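PDB 5DMM: homocysteine S-methyltransferase from Escherichia coli, which catalyses methyl transfer from S-methylmethionine, or less efficiently S-adenosylmethionine, to homocysteine, yielding methionine with the help of zinc. Local coordinates for residues R81-D84 with E85-K89; C32-D36 with S37-A41. All coordinates share one frame; numbering follows the deposited sequence.

Contact 1 (R81-D84 with E85-K89)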
ATOM      1  N   ARG A  81      -5.517 -11.883 -19.290  1.00 24.97           N
ATOM      2  CA  ARG A  81      -6.387 -10.992 -20.058  1.00 25.78           C
ATOM      3  C   ARG A  81      -5.817 -10.727 -21.448  1.00 27.39           C
ATOM      4  O   ARG A  81      -6.264  -9.823 -22.148  1.00 29.85           O
ATOM      5  CB  ARG A  81      -6.595  -9.673 -19.315  1.00 28.80           C
ATOM      6  CG  ARG A  81      -7.370  -9.817 -18.013  1.00 32.59           C
ATOM      7  CD  ARG A  81      -8.793 -10.266 -18.290  1.00 38.56           C
ATOM      8  NE  ARG A  81      -9.573 -10.402 -17.067  1.00 40.87           N
ATOM      9  CZ  ARG A  81      -9.836 -11.563 -16.478  1.00 41.24           C
ATOM     10  NH1 ARG A  81      -9.389 -12.697 -17.004  1.00 41.07           N
ATOM     11  NH2 ARG A  81     -10.553 -11.589 -15.365  1.00 46.03           N
ATOM     12  N   GLY A  82      -4.813 -11.509 -21.826  1.00 25.94           N
ATOM     13  CA  GLY A  82      -4.185 -11.385 -23.130  1.00 26.52           C
ATOM     14  C   GLY A  82      -3.228 -10.216 -23.292  1.00 26.19           C
ATOM     15  O   GLY A  82      -2.893  -9.856 -24.416  1.00 26.55           O
ATOM     16  N   LEU A  83      -2.793  -9.619 -22.181  1.00 21.57           N
ATOM     17  CA  LEU A  83      -1.852  -8.493 -22.226  1.00 18.91           C
ATOM     18  C   LEU A  83      -0.424  -8.988 -22.042  1.00 18.94           C
ATOM     19  O   LEU A  83      -0.169  -9.860 -21.201  1.00 23.66           O
ATOM     20  CB  LEU A  83      -2.192  -7.449 -21.148  1.00 20.44           C
ATOM     21  CG  LEU A  83      -3.613  -6.868 -21.182  1.00 19.95           C
ATOM     22  CD1 LEU A  83      -3.861  -5.941 -20.005  1.00 22.73           C
ATOM     23  CD2 LEU A  83      -3.890  -6.146 -22.496  1.00 20.42           C
ATOM     24  N   ASP A  84       0.510  -8.447 -22.822  1.00 18.07           N
ATOM     25  CA  ASP A  84       1.904  -8.805 -22.623  1.00 17.68           C
ATOM     26  C   ASP A  84       2.526  -7.851 -21.611  1.00 16.87           C
ATOM     27  O   ASP A  84       1.823  -7.036 -21.003  1.00 17.67           O
ATOM     28  CB  ASP A  84       2.702  -8.847 -23.956  1.00 17.72           C
ATOM     29  CG  ASP A  84       2.964  -7.468 -24.582  1.00 17.92           C
ATOM     30  OD1 ASP A  84       2.508  -6.430 -24.071  1.00 16.71           O
ATOM     31  OD2 ASP A  84       3.643  -7.435 -25.642  1.00 19.16           O
ATOM     32  N   GLU A  85       3.831  -7.957 -21.427  1.00 16.52           N
ATOM     33  CA  GLU A  85       4.491  -7.240 -20.342  1.00 16.67           C
ATOM     34  C   GLU A  85       4.389  -5.730 -20.525  1.00 22.71           C
ATOM     35  O   GLU A  85       4.088  -4.999 -19.573  1.00 17.58           O
ATOM     36  CB  GLU A  85       5.965  -7.655 -20.240  1.00 20.84           C
ATOM     37  CG  GLU A  85       6.722  -6.897 -19.153  1.00 23.78           C
ATOM     38  CD  GLU A  85       8.219  -7.161 -19.180  1.00 28.82           C
ATOM     39  OE1 GLU A  85       8.679  -7.937 -20.050  1.00 41.25           O
ATOM     40  OE2 GLU A  85       8.938  -6.581 -18.339  1.00 31.72           O
ATOM     41  N   ALA A  86       4.632  -5.273 -21.755  1.00 15.87           N
ATOM     42  CA  ALA A  86       4.625  -3.846 -22.064  1.00 17.43           C
ATOM     43  C   ALA A  86       3.237  -3.244 -21.885  1.00 16.33           C
ATOM     44  O   ALA A  86       3.110  -2.142 -21.352  1.00 15.18           O
ATOM     45  CB  ALA A  86       5.134  -3.603 -23.495  1.00 18.27           C
ATOM     46  N   GLN A  87       2.211  -3.957 -22.354  1.00 15.68           N
ATOM     47  CA  GLN A  87       0.825  -3.545 -22.160  1.00 12.60           C
ATOM     48  C   GLN A  87       0.535  -3.436 -20.669  1.00 16.80           C
ATOM     49  O   GLN A  87      -0.086  -2.472 -20.216  1.00 15.72           O
ATOM     50  CB  GLN A  87      -0.151  -4.526 -22.815  1.00 13.96           C
ATOM     51  CG  GLN A  87      -0.137  -4.483 -24.351  1.00 15.67           C
ATOM     52  CD  GLN A  87      -0.963  -5.604 -24.971  1.00 17.02           C
ATOM     53  OE1 GLN A  87      -0.665  -6.785 -24.774  1.00 18.67           O
ATOM     54  NE2 GLN A  87      -2.006  -5.236 -25.729  1.00 19.68           N
ATOM     55  N   SER A  88       0.987  -4.440 -19.920  1.00 15.34           N
ATOM     56  CA  SER A  88       0.768  -4.481 -18.472  1.00 15.92           C
ATOM     57  C   SER A  88       1.465  -3.315 -17.774  1.00 14.70           C
ATOM     58  O   SER A  88       0.874  -2.662 -16.891  1.00 14.38           O
ATOM     59  CB  SER A  88       1.239  -5.825 -17.902  1.00 18.27           C
ATOM     60  OG  SER A  88       0.409  -6.884 -18.363  1.00 16.71           O
ATOM     61  N   LYS A  89       2.709  -3.036 -18.166  1.00 14.48           N
ATOM     62  CA  LYS A  89       3.443  -1.909 -17.593  1.00 19.01           C
ATOM     63  C   LYS A  89       2.771  -0.576 -17.935  1.00 16.10           C
ATOM     64  O   LYS A  89       2.792   0.358 -17.143  1.00 15.40           O
ATOM     65  CB  LYS A  89       4.914  -1.911 -18.053  1.00 17.03           C
ATOM     66  CG  LYS A  89       5.644  -3.194 -17.677  1.00 19.57           C
ATOM     67  CD  LYS A  89       7.109  -3.034 -17.332  1.00 28.54           C
ATOM     68  CE  LYS A  89       7.883  -2.232 -18.329  1.00 29.84           C
ATOM     69  NZ  LYS A  89       9.311  -2.134 -17.875  1.00 32.72           N
TER
HETATM   70  O   HOH W   1      -3.706  -7.415 -26.457  1.00 26.49           O

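Contact 2 (C32-D36 with S37-A41)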
ATOM      1  N   CYS A  32     -19.578   0.666 -10.669  1.00 19.77           N
ATOM      2  CA  CYS A  32     -18.681  -0.351 -11.213  1.00 26.55           C
ATOM      3  C   CYS A  32     -18.993  -1.767 -10.747  1.00 29.09           C
ATOM      4  O   CYS A  32     -19.271  -2.004  -9.572  1.00 31.48           O
ATOM      5  CB  CYS A  32     -17.239  -0.016 -10.854  1.00 29.14           C
ATOM      6  SG  CYS A  32     -16.591   1.329 -11.825  1.00 29.58           S
ATOM      7  N   ASN A  33     -18.933  -2.708 -11.682  1.00 29.84           N
ATOM      8  CA  ASN A  33     -18.985  -4.121 -11.342  1.00 39.50           C
ATOM      9  C   ASN A  33     -17.578  -4.688 -11.329  1.00 40.12           C
ATOM     10  O   ASN A  33     -16.942  -4.818 -12.375  1.00 40.84           O
ATOM     11  CB  ASN A  33     -19.866  -4.900 -12.324  1.00 39.72           C
ATOM     12  CG  ASN A  33     -19.680  -6.403 -12.204  1.00 48.60           C
ATOM     13  OD1 ASN A  33     -19.149  -7.048 -13.111  1.00 51.17           O
ATOM     14  ND2 ASN A  33     -20.102  -6.968 -11.077  1.00 52.96           N
ATOM     15  N   LEU A  34     -17.090  -5.007 -10.138  1.00 37.89           N
ATOM     16  CA  LEU A  34     -15.751  -5.556  -9.992  1.00 40.98           C
ATOM     17  C   LEU A  34     -15.862  -7.064  -9.836  1.00 39.59           C
ATOM     18  O   LEU A  34     -15.865  -7.581  -8.724  1.00 40.45           O
ATOM     19  CB  LEU A  34     -15.026  -4.924  -8.799  1.00 35.28           C
ATOM     20  CG  LEU A  34     -15.085  -3.392  -8.710  1.00 32.45           C
ATOM     21  CD1 LEU A  34     -14.213  -2.868  -7.551  1.00 30.03           C
ATOM     22  CD2 LEU A  34     -14.687  -2.725 -10.023  1.00 26.10           C
ATOM     23  N   ALA A  35     -15.941  -7.759 -10.968  1.00 43.10           N
ATOM     24  CA  ALA A  35     -16.332  -9.168 -11.000  1.00 48.33           C
ATOM     25  C   ALA A  35     -15.237 -10.132 -10.549  1.00 41.31           C
ATOM     26  O   ALA A  35     -15.528 -11.214 -10.039  1.00 42.66           O
ATOM     27  CB  ALA A  35     -16.795  -9.532 -12.405  1.00 55.05           C
ATOM     28  N   ASP A  36     -13.982  -9.748 -10.740  1.00 38.07           N
ATOM     29  CA  ASP A  36     -12.871 -10.624 -10.403  1.00 40.70           C
ATOM     30  C   ASP A  36     -11.676  -9.815  -9.927  1.00 36.41           C
ATOM     31  O   ASP A  36     -11.708  -8.587  -9.951  1.00 30.93           O
ATOM     32  CB  ASP A  36     -12.481 -11.474 -11.608  1.00 39.04           C
ATOM     33  CG  ASP A  36     -11.900 -10.647 -12.728  1.00 38.79           C
ATOM     34  OD1 ASP A  36     -10.674 -10.432 -12.718  1.00 39.84           O
ATOM     35  OD2 ASP A  36     -12.665 -10.198 -13.611  1.00 46.87           O
ATOM     36  N   SER A  37     -10.613 -10.503  -9.525  1.00 32.31           N
ATOM     37  CA  SER A  37      -9.459  -9.831  -8.942  1.00 31.85           C
ATOM     38  C   SER A  37      -8.632  -9.056  -9.960  1.00 31.89           C
ATOM     39  O   SER A  37      -7.712  -8.338  -9.581  1.00 33.37           O
ATOM     40  CB  SER A  37      -8.561 -10.844  -8.230  1.00 32.46           C
ATOM     41  OG  SER A  37      -7.846 -11.633  -9.165  1.00 37.11           O
ATOM     42  N   LEU A  38      -8.929  -9.201 -11.250  1.00 25.97           N
ATOM     43  CA  LEU A  38      -8.180  -8.441 -12.240  1.00 28.79           C
ATOM     44  C   LEU A  38      -8.988  -7.240 -12.702  1.00 25.68           C
ATOM     45  O   LEU A  38      -8.775  -6.735 -13.807  1.00 24.45           O
ATOM     46  CB  LEU A  38      -7.799  -9.316 -13.443  1.00 28.13           C
ATOM     47  CG  LEU A  38      -6.981 -10.579 -13.139  1.00 29.52           C
ATOM     48  CD1 LEU A  38      -6.609 -11.303 -14.435  1.00 30.39           C
ATOM     49  CD2 LEU A  38      -5.742 -10.253 -12.300  1.00 28.25           C
ATOM     50  N   TRP A  39      -9.902  -6.773 -11.855  1.00 25.42           N
ATOM     51  CA  TRP A  39     -10.804  -5.699 -12.253  1.00 24.20           C
ATOM     52  C   TRP A  39     -10.056  -4.430 -12.653  1.00 21.65           C
ATOM     53  O   TRP A  39     -10.555  -3.659 -13.463  1.00 20.86           O
ATOM     54  CB  TRP A  39     -11.813  -5.376 -11.138  1.00 26.39           C
ATOM     55  CG  TRP A  39     -11.200  -4.916  -9.840  1.00 25.56           C
ATOM     56  CD1 TRP A  39     -10.961  -5.682  -8.737  1.00 29.72           C
ATOM     57  CD2 TRP A  39     -10.762  -3.588  -9.510  1.00 23.52           C
ATOM     58  NE1 TRP A  39     -10.402  -4.917  -7.740  1.00 33.64           N
ATOM     59  CE2 TRP A  39     -10.268  -3.630  -8.188  1.00 33.32           C
ATOM     60  CE3 TRP A  39     -10.743  -2.371 -10.199  1.00 23.20           C
ATOM     61  CZ2 TRP A  39      -9.751  -2.500  -7.547  1.00 31.14           C
ATOM     62  CZ3 TRP A  39     -10.226  -1.253  -9.564  1.00 26.22           C
ATOM     63  CH2 TRP A  39      -9.737  -1.327  -8.250  1.00 30.76           C
ATOM     64  N   SER A  40      -8.866  -4.214 -12.096  1.00 22.94           N
ATOM     65  CA  SER A  40      -8.117  -2.994 -12.406  1.00 19.28           C
ATOM     66  C   SER A  40      -7.796  -2.869 -13.904  1.00 22.06           C
ATOM     67  O   SER A  40      -7.769  -1.766 -14.437  1.00 22.95           O
ATOM     68  CB  SER A  40      -6.827  -2.920 -11.574  1.00 22.50           C
ATOM     69  OG  SER A  40      -6.026  -4.073 -11.749  1.00 23.89           O
ATOM     70  N   ALA A  41      -7.574  -3.991 -14.583  1.00 22.25           N
ATOM     71  CA  ALA A  41      -7.266  -3.953 -16.006  1.00 22.11           C
ATOM     72  C   ALA A  41      -8.447  -3.391 -16.799  1.00 23.20           C
ATOM     73  O   ALA A  41      -8.259  -2.637 -17.753  1.00 23.79           O
ATOM     74  CB  ALA A  41      -6.889  -5.344 -16.514  1.00 22.87           C
TER

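Contact 1 (R81-D84 with E85-K89)
The carbonyl oxygen of D84 is gripped twice by S88, whose backbone N lies 2.9 Å from D84 O and whose hydroxyl OG gives it a second bond of 3.0 Å. S88 OG comes from above the carbonyl plane of D84, 43° out of it. These bonds belong to the start of helix 85-109, where D84 is the N-cap and pairs with Q87 in a capping box. In one direction the carboxylate reaches forward: D84 OD1 accepts from Q87 N at 3.0 Å, met nearly end-on along its C-O bond by an almost straight N-H. The torsion of D84, with CG lodged between the backbone N and the carbonyl carbon (chi1 71°), swings the carboxylate over the first turn. In the other direction Q87 reaches back with an extended chain, and its OE1 takes the D84 backbone N at 2.8 Å. Each terminal group thus serves the other residue's backbone N-H, and the carboxylate and amide planes stand almost at right angles. The amide nitrogen of Q87 donates to a water that in turn donates to G82 O, carrying the polar network one step back into the loop. L83 and S88 both touch F78 of helix 75-78. S88 is buried, and its hydroxyl satisfies itself on D84 O, with OG anti to the carbonyl carbon (chi1 -68°). An alanine at S88 would remove the OG donor and would probably leave D84 O without its second grip from this residue, keeping the bond from the backbone N, with a small gap opened beside L83. The leucine lies crosswise to the glutamine chain, L83 CB 3.9 Å from S88 OG and L83 CD2 3.9 Å from Q87 NE2.

Contact 2 (C32-D36 with S37-A41)
The backbone folds through a type I beta turn from D36 to W39, closed by a weak bond of 3.2 Å from W39 N to D36 O, and the CA atoms of L34 and W39 come to 5.4 Å. L34, just ahead of the turn, lies against the indole of W39. Its methyl CD1 sits over the five-membered ring, 4.1 Å from the ring centroid and only 12° off the normal, a CH-pi contact made squarely on the face. The other methyl, CD2, reaches the benzo side at W39 CE3, and CB covers the indole root near CG, so CB and both methyls of L34 lie against one face. S40 CB lies on the opposite face, displaced toward the rim. In W39, CG is set between the backbone N and the carbonyl carbon (chi1 61°), which stands the ring up beside the leucine; its edge then meets D36 O in the ring plane, D36 O lying 3.2 Å from W39 CD1. The turn leads directly into helix 39-46 of this TIM-barrel enzyme, joining it to the loop that follows helix 24-29. L34 also rests on A24 and E28 of that preceding helix, and W39 on L27, so the leucine-indole pair is packed against it. At the start of the turn, the D36 carboxylate reaches to the backbone of L38. D36 OD1 accepts from L38 N at 2.6 Å, approached from above the carboxylate plane, 37° out of it. The same oxygen forms a salt bridge with R81, which would be expected to stabilise its negative charge. L38 CB packs beside this doubly engaged oxygen, 3.2 Å from D36 OD1.

Overall arrangement
Two loop-to-helix junctions, reached in series along the chain, are tied together by one arginine. R81, at the beginning of contact 1, extends its guanidinium group to contact 2, where R81 NH2 meets D36 OD1 at 2.9 Å in a salt bridge and R81 CZ packs on L38 CD1 at 3.8 Å. The centres of the two contacts are about 16 Å apart, and both contacts touch F78 of helix 75-78, L83 and S88 from one and S40 and A41 from the other. Contact 1 lies away from the annotated sites, whereas the W39 side chain of contact 2 comes within about 6 Å of bound homocysteine and about 11 Å of a zinc ion.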